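PDB 5INW: putative angiotensinogen from Lampetra fluviatilis, which belongs to the serpin family, binds heparin and, with heparin as a template, inhibits thrombin. Local coordinates for residues G172-V176 / L195-N199. The protein carries 1 engineered substitution. Residues are numbered along the deposited sequence.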
loop_
_atom_site.group_PDB
_atom_site.type_symbol
_atom_site.label_atom_id
_atom_site.label_comp_id
_atom_site.label_asym_id
_atom_site.label_seq_id
_atom_site.Cartn_x
_atom_site.Cartn_y
_atom_site.Cartn_z
ATOM N N GLY A 172 0.910 0.682 -11.882
ATOM C CA GLY A 172 1.453 -0.445 -11.161
ATOM C C GLY A 172 2.260 -1.344 -12.083
ATOM O O GLY A 172 1.845 -1.629 -13.218
ATOM N N LYS A 173 3.405 -1.814 -11.601
ATOM C CA LYS A 173 4.314 -2.593 -12.404
ATOM C C LYS A 173 4.861 -3.696 -11.535
ATOM O O LYS A 173 5.387 -3.435 -10.476
ATOM C CB LYS A 173 5.425 -1.664 -12.927
ATOM C CG LYS A 173 6.249 -2.208 -14.076
ATOM C CD LYS A 173 5.550 -2.145 -15.434
ATOM C CE LYS A 173 6.083 -3.233 -16.394
ATOM N NZ LYS A 173 5.524 -4.610 -16.141
ATOM N N ASN A 174 4.726 -4.932 -11.985
ATOM C CA ASN A 174 5.507 -6.045 -11.466
ATOM C C ASN A 174 6.715 -6.359 -12.335
ATOM O O ASN A 174 6.658 -6.307 -13.554
ATOM C CB ASN A 174 4.685 -7.293 -11.424
ATOM C CG ASN A 174 3.427 -7.105 -10.656
ATOM O OD1 ASN A 174 3.430 -6.833 -9.434
ATOM N ND2 ASN A 174 2.323 -7.286 -11.348
ATOM N N VAL A 175 7.811 -6.717 -11.683
ATOM C CA VAL A 175 9.041 -7.120 -12.363
ATOM C C VAL A 175 9.626 -8.280 -11.621
ATOM O O VAL A 175 9.578 -8.291 -10.389
ATOM C CB VAL A 175 10.066 -5.979 -12.435
ATOM C CG1 VAL A 175 11.282 -6.421 -13.230
ATOM C CG2 VAL A 175 9.452 -4.772 -13.145
ATOM N N VAL A 176 10.089 -9.285 -12.362
ATOM C CA VAL A 176 10.661 -10.464 -11.777
ATOM C C VAL A 176 12.027 -10.727 -12.372
ATOM O O VAL A 176 12.198 -11.005 -13.586
ATOM C CB VAL A 176 9.749 -11.698 -11.959
ATOM C CG1 VAL A 176 10.422 -12.955 -11.417
ATOM C CG2 VAL A 176 8.377 -11.481 -11.279
ATOM N N LEU A 195 -1.139 -13.004 -15.641
ATOM C CA LEU A 195 -1.770 -12.339 -14.495
ATOM C C LEU A 195 -1.039 -11.109 -13.897
ATOM O O LEU A 195 -1.692 -10.259 -13.262
ATOM C CB LEU A 195 -1.932 -13.339 -13.352
ATOM C CG LEU A 195 -2.587 -14.680 -13.657
ATOM C CD1 LEU A 195 -2.750 -15.438 -12.344
ATOM C CD2 LEU A 195 -3.922 -14.494 -14.390
ATOM N N PHE A 196 0.292 -11.038 -14.014
ATOM C CA PHE A 196 1.071 -9.933 -13.410
ATOM C C PHE A 196 1.770 -8.987 -14.429
ATOM O O PHE A 196 2.337 -8.025 -14.030
ATOM C CB PHE A 196 2.039 -10.509 -12.351
ATOM C CG PHE A 196 1.348 -11.332 -11.306
ATOM C CD1 PHE A 196 0.594 -10.726 -10.274
ATOM C CD2 PHE A 196 1.378 -12.722 -11.352
ATOM C CE1 PHE A 196 -0.093 -11.480 -9.326
ATOM C CE2 PHE A 196 0.702 -13.481 -10.385
ATOM C CZ PHE A 196 -0.030 -12.852 -9.385
ATOM N N LYS A 197 1.690 -9.278 -15.725
ATOM C CA LYS A 197 2.255 -8.476 -16.801
ATOM C C LYS A 197 3.724 -8.327 -16.729
ATOM O O LYS A 197 4.240 -7.293 -17.091
ATOM C CB LYS A 197 1.615 -7.104 -16.875
ATOM C CG LYS A 197 0.110 -7.104 -16.860
ATOM C CD LYS A 197 -0.507 -7.431 -18.206
ATOM C CE LYS A 197 -1.549 -8.545 -18.053
ATOM N NZ LYS A 197 -2.530 -8.680 -19.187
ATOM N N SER A 198 4.417 -9.324 -16.216
ATOM C CA SER A 198 5.875 -9.278 -16.116
ATOM C C SER A 198 6.463 -10.364 -16.963
ATOM O O SER A 198 6.094 -11.512 -16.840
ATOM C CB SER A 198 6.359 -9.500 -14.694
ATOM O OG SER A 198 7.782 -9.408 -14.695
ATOM N N ASN A 199 7.388 -9.992 -17.829
ATOM C CA ASN A 199 8.356 -10.938 -18.364
ATOM C C ASN A 199 9.508 -11.021 -17.442
ATOM O O ASN A 199 9.696 -10.119 -16.642
ATOM C CB ASN A 199 8.781 -10.593 -19.756
ATOM C CG ASN A 199 7.902 -11.286 -20.781
ATOM O OD1 ASN A 199 7.011 -10.667 -21.339
ATOM N ND2 ASN A 199 8.116 -12.615 -20.989
#
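Strand 168-179 lies in the large serpin β-sheet, beside the loop that leads from helix 186-196 to the parallel strand 200-203, in a beta-alpha-beta unit. Lys173 directs its CA-CB bond away from residues 195-199, but its long side chain curls back and NZ makes a weak hydrogen bond to O of Lys197 (3.1 Å). The CA-CB bond of Asn174 points toward residues 195-199. ND2 of Asn174 donates a nearly linear hydrogen bond to O of Phe196 (2.8 Å, 174°), while its OD1 accepts one from Asn244 on strand 238-251. Val175 offers mainly backbone: its CA lies 3.5 Å from OG of Ser198. N of Val176 makes a weak hydrogen bond to OG of Ser198 (3.3 Å), and Ser198 OG donates to O of Asn199 (2.8 Å). Lys197, with positive phi, is the first residue after the helix to leave helical angles. The one strong bond across, from Asn174, satisfies a carbonyl near the helix end. Side chain to backbone bonding thus joins strand to loop before parallel pairing, Val176 with Arg201, takes over.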